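Side-chain contacts in Xcc_ctr_pt (Xanthomonas campestris pv. campestris, PDB 6NJW), which is the C-terminal Toprim-containing region of a Class 2 OLD family protein, which probably cleaves nucleic acid by a two-metal mechanism: residues L163-L166 / Q167-D171; D146-E149 / V150-E154. One frame throughout, in Å; residues are numbered along the deposited sequence.

Contact 1 of 2, residues L163-L166 / Q167-D171; sequences LNAL and QQWVD
Leu163 to Leu166 and Gln167 to Val170 meet as successive turns of one alpha helix, bonded i to i+4. The straightest of the four bonds runs from Gln167 N to Leu163 O (2.9 Å, 174° at the hydrogen). On the inner side Trp169 folds back along the helix. Its CG lies beside the backbone N and anti to the carbonyl carbon (chi1 -53°), which lays the indole over the preceding turn. Ala165 O lies 3.1 Å above the plane of the Trp169 ring, over its five-membered part, and Leu166 CA makes a CH-pi contact on that same face, 4.2 Å from the centroid of the six-membered ring. Helix 160-171 is amphipathic, with Leu166 and Trp169 buried and Asn164, Gln167, Gln168 and Asp171 exposed; the tryptophan also packs on Phe139 of helix 134-154 and on Leu180 and Leu181 of helix 178-188. Leu166 CD1 reaches Trp169 CE3 (3.5 Å), its side chain crossing the indole at about a right angle; Ala165 CB touches Trp169 CZ2 at 4.1 Å. On the exposed side Gln167 bends at chi2 and gives NE2 to Asp171 OD1 (3.2 Å), in its own amide plane but from above the carboxylate; its OE1 probably accepts a bond from Gln148 NE2.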
loop_
_atom_site.group_PDB
_atom_site.type_symbol
_atom_site.label_atom_id
_atom_site.label_comp_id
_atom_site.label_asym_id
_atom_site.label_seq_id
_atom_site.Cartn_x
_atom_site.Cartn_y
_atom_site.Cartn_z
ATOM N N LEU A 163 3.744 4.633 27.596
ATOM C CA LEU A 163 3.452 3.210 27.731
ATOM C C LEU A 163 1.999 2.981 28.122
ATOM O O LEU A 163 1.342 2.081 27.588
ATOM C CB LEU A 163 4.391 2.583 28.756
ATOM C CG LEU A 163 5.841 2.516 28.276
ATOM C CD1 LEU A 163 6.762 1.960 29.354
ATOM C CD2 LEU A 163 5.916 1.676 27.004
ATOM N N ASN A 164 1.475 3.791 29.045
ATOM C CA ASN A 164 0.086 3.633 29.463
ATOM C C ASN A 164 -0.873 3.932 28.322
ATOM O O ASN A 164 -1.874 3.231 28.146
ATOM C CB ASN A 164 -0.220 4.538 30.659
ATOM C CG ASN A 164 0.441 4.059 31.926
ATOM O OD1 ASN A 164 0.736 2.874 32.071
ATOM N ND2 ASN A 164 0.688 4.979 32.853
ATOM N N ALA A 165 -0.601 4.985 27.548
ATOM C CA ALA A 165 -1.458 5.272 26.404
ATOM C C ALA A 165 -1.422 4.121 25.409
ATOM O O ALA A 165 -2.453 3.748 24.841
ATOM C CB ALA A 165 -1.037 6.579 25.734
ATOM N N LEU A 166 -0.239 3.535 25.212
ATOM C CA LEU A 166 -0.087 2.426 24.277
ATOM C C LEU A 166 -0.888 1.216 24.738
ATOM O O LEU A 166 -1.631 0.613 23.953
ATOM C CB LEU A 166 1.394 2.067 24.139
ATOM C CG LEU A 166 1.775 1.020 23.085
ATOM C CD1 LEU A 166 1.106 1.315 21.754
ATOM C CD2 LEU A 166 3.283 0.933 22.917
ATOM N N GLN A 167 -0.727 0.836 26.011
ATOM C CA GLN A 167 -1.518 -0.258 26.568
ATOM C C GLN A 167 -3.005 0.031 26.437
ATOM O O GLN A 167 -3.807 -0.874 26.176
ATOM C CB GLN A 167 -1.130 -0.487 28.030
ATOM C CG GLN A 167 -1.720 -1.750 28.647
ATOM C CD GLN A 167 -1.431 -2.984 27.822
ATOM O OE1 GLN A 167 -0.275 -3.381 27.669
ATOM N NE2 GLN A 167 -2.481 -3.601 27.280
ATOM N N GLN A 168 -3.384 1.298 26.575
ATOM C CA GLN A 168 -4.786 1.686 26.476
ATOM C C GLN A 168 -5.314 1.537 25.050
ATOM O O GLN A 168 -6.460 1.112 24.850
ATOM C CB GLN A 168 -4.929 3.118 26.990
ATOM C CG GLN A 168 -6.173 3.870 26.613
ATOM C CD GLN A 168 -6.186 5.237 27.271
ATOM O OE1 GLN A 168 -5.325 5.540 28.103
ATOM N NE2 GLN A 168 -7.152 6.075 26.896
ATOM N N TRP A 169 -4.501 1.873 24.044
ATOM C CA TRP A 169 -4.937 1.664 22.664
ATOM C C TRP A 169 -5.094 0.185 22.352
ATOM O O TRP A 169 -6.004 -0.207 21.613
ATOM C CB TRP A 169 -3.947 2.266 21.671
ATOM C CG TRP A 169 -3.589 3.687 21.883
ATOM C CD1 TRP A 169 -4.362 4.667 22.439
ATOM C CD2 TRP A 169 -2.357 4.299 21.520
ATOM N NE1 TRP A 169 -3.677 5.856 22.443
ATOM C CE2 TRP A 169 -2.439 5.655 21.889
ATOM C CE3 TRP A 169 -1.182 3.827 20.924
ATOM C CZ2 TRP A 169 -1.386 6.547 21.687
ATOM C CZ3 TRP A 169 -0.143 4.713 20.714
ATOM C CH2 TRP A 169 -0.248 6.056 21.097
ATOM N N VAL A 170 -4.190 -0.645 22.870
ATOM C CA VAL A 170 -4.302 -2.079 22.649
ATOM C C VAL A 170 -5.597 -2.602 23.253
ATOM O O VAL A 170 -6.327 -3.375 22.624
ATOM C CB VAL A 170 -3.072 -2.799 23.226
ATOM C CG1 VAL A 170 -3.292 -4.300 23.248
ATOM C CG2 VAL A 170 -1.839 -2.450 22.414
ATOM N N ASP A 171 -5.916 -2.163 24.474
ATOM C CA ASP A 171 -7.134 -2.608 25.141
ATOM C C ASP A 171 -8.390 -2.127 24.435
ATOM O O ASP A 171 -9.456 -2.712 24.631
ATOM C CB ASP A 171 -7.139 -2.129 26.595
ATOM C CG ASP A 171 -6.087 -2.817 27.435
ATOM O OD1 ASP A 171 -5.614 -3.898 27.015
ATOM O OD2 ASP A 171 -5.727 -2.286 28.514
#

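Contact 2 of 2, residues D146-E149 / V150-E154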
loop_
_atom_site.group_PDB
_atom_site.type_symbol
_atom_site.label_atom_id
_atom_site.label_comp_id
_atom_site.label_asym_id
_atom_site.label_seq_id
_atom_site.Cartn_x
_atom_site.Cartn_y
_atom_site.Cartn_z
ATOM N N ASP A 146 0.926 -6.887 18.356
ATOM C CA ASP A 146 2.240 -7.028 17.730
ATOM C C ASP A 146 2.895 -5.666 17.497
ATOM O O ASP A 146 4.118 -5.533 17.603
ATOM C CB ASP A 146 2.122 -7.797 16.416
ATOM C CG ASP A 146 1.558 -9.204 16.612
ATOM O OD1 ASP A 146 2.279 -10.073 17.148
ATOM O OD2 ASP A 146 0.381 -9.426 16.257
ATOM N N MET A 147 2.102 -4.653 17.151
ATOM C CA MET A 147 2.671 -3.325 16.972
ATOM C C MET A 147 3.161 -2.760 18.298
ATOM O O MET A 147 4.186 -2.071 18.336
ATOM C CB MET A 147 1.647 -2.407 16.312
ATOM C CG MET A 147 1.361 -2.822 14.865
ATOM S SD MET A 147 -0.029 -1.994 14.102
ATOM C CE MET A 147 0.674 -0.356 13.833
ATOM N N GLN A 148 2.467 -3.071 19.398
ATOM C CA GLN A 148 2.970 -2.689 20.711
ATOM C C GLN A 148 4.340 -3.297 20.975
ATOM O O GLN A 148 5.249 -2.608 21.447
ATOM C CB GLN A 148 1.984 -3.105 21.800
ATOM C CG GLN A 148 2.465 -2.775 23.211
ATOM C CD GLN A 148 1.454 -3.169 24.269
ATOM O OE1 GLN A 148 0.808 -4.216 24.167
ATOM N NE2 GLN A 148 1.299 -2.325 25.285
ATOM N N GLU A 149 4.518 -4.581 20.663
ATOM C CA GLU A 149 5.791 -5.217 20.984
ATOM C C GLU A 149 6.927 -4.627 20.160
ATOM O O GLU A 149 8.040 -4.447 20.673
ATOM C CB GLU A 149 5.708 -6.731 20.787
ATOM C CG GLU A 149 6.788 -7.511 21.554
ATOM C CD GLU A 149 6.959 -7.046 23.009
ATOM O OE1 GLU A 149 7.794 -6.144 23.267
ATOM O OE2 GLU A 149 6.256 -7.590 23.896
ATOM N N VAL A 150 6.667 -4.306 18.887
ATOM C CA VAL A 150 7.690 -3.650 18.075
ATOM C C VAL A 150 8.065 -2.303 18.682
ATOM O O VAL A 150 9.248 -2.000 18.881
ATOM C CB VAL A 150 7.221 -3.493 16.617
ATOM C CG1 VAL A 150 8.256 -2.705 15.818
ATOM C CG2 VAL A 150 6.986 -4.870 15.978
ATOM N N ILE A 151 7.064 -1.478 18.988
ATOM C CA ILE A 151 7.342 -0.139 19.506
ATOM C C ILE A 151 8.199 -0.220 20.765
ATOM O O ILE A 151 9.225 0.455 20.885
ATOM C CB ILE A 151 6.027 0.616 19.760
ATOM C CG1 ILE A 151 5.338 0.912 18.427
ATOM C CG2 ILE A 151 6.285 1.921 20.546
ATOM C CD1 ILE A 151 3.893 1.379 18.568
ATOM N N ARG A 152 7.815 -1.092 21.702
ATOM C CA ARG A 152 8.547 -1.201 22.961
ATOM C C ARG A 152 9.938 -1.785 22.764
ATOM O O ARG A 152 10.861 -1.447 23.517
ATOM C CB ARG A 152 7.734 -2.028 23.954
ATOM C CG ARG A 152 6.584 -1.232 24.540
ATOM C CD ARG A 152 5.713 -2.031 25.513
ATOM N NE ARG A 152 6.443 -3.073 26.234
ATOM C CZ ARG A 152 7.406 -2.861 27.131
ATOM N NH1 ARG A 152 7.795 -1.629 27.433
ATOM N NH2 ARG A 152 7.997 -3.894 27.724
ATOM N N GLU A 153 10.130 -2.628 21.749
ATOM C CA GLU A 153 11.476 -3.121 21.479
ATOM C C GLU A 153 12.334 -2.081 20.771
ATOM O O GLU A 153 13.549 -2.029 20.994
ATOM C CB GLU A 153 11.433 -4.401 20.640
ATOM C CG GLU A 153 12.758 -5.150 20.677
ATOM C CD GLU A 153 12.803 -6.351 19.759
ATOM O OE1 GLU A 153 11.864 -7.184 19.791
ATOM O OE2 GLU A 153 13.795 -6.463 19.005
ATOM N N GLU A 154 11.734 -1.256 19.917
ATOM C CA GLU A 154 12.505 -0.245 19.204
ATOM C C GLU A 154 12.721 1.005 20.046
ATOM O O GLU A 154 13.709 1.721 19.845
ATOM C CB GLU A 154 11.792 0.123 17.899
ATOM C CG GLU A 154 11.804 -0.987 16.866
ATOM C CD GLU A 154 13.204 -1.281 16.374
ATOM O OE1 GLU A 154 13.982 -0.320 16.202
ATOM O OE2 GLU A 154 13.523 -2.469 16.166
#
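Gln148 and Arg152, one turn apart, run side by side in the same direction, and their aliphatic parts touch where Gln148 CG comes within 4.0 Å of Arg152 CD. Beneath them Arg152 N donates to Gln148 O at 3.0 Å, a nearly linear bond (169° at the hydrogen), and the bonds from Val150 to Asp146, Ile151 to Met147 and Glu153 to Glu149 continue the i to i+4 pattern. The tight part belongs to the branched residues. Ile151 CG1 stands beside its own backbone N, anti to the carbonyl carbon (chi1 -68°), which sets it close over the preceding turn, 3.2 Å from Met147 O. Val150 CG2 does likewise against Asp146 O at 3.4 Å. Ile151 is buried and Val150 partly covered, on the inward side of an amphipathic stretch at the C-terminal end of helix 134-154, packed among helices 160-171, 178-188 and 190-197: Val150 meets Phe193 and Ala196 of helix 190-197, whereas Ile151 meets Leu166 of helix 160-171 and Leu181 of helix 178-188.

The solvent side is looser. Glu149, its chain bent at chi2, brings OE1 to 4.2 Å from Arg152 CB, but 4.5 Å separates that oxygen from Arg152 NE. It lies well out of the guanidinium plane, with no N-H aimed at it, so any attraction between the two charges is probably diffuse. The carboxylate and guanidinium planes stand 66° apart. Glu153, also exposed, makes its contact through CB, which rests 3.4 Å from Glu149 O.

Contact 2 comes first along the chain, at the end of helix 134-154, and contact 1 follows on helix 160-171, the next helix; their centres are 12 Å apart on the same side of the chain's centre. Each is a stretch of a single helix, and their side chains meet between the two: besides the polar tie of the two glutamines, Leu166 CD2 packs on Gln148 CG (3.8 Å), and Leu163 CD2 lies 3.8 Å from Arg152 NH1. Helix 178-188 touches both, through Trp169 and Ile151. This helical part lies away from the annotated magnesium-binding residues, which makes both contacts packing between helices and not part of the metal site.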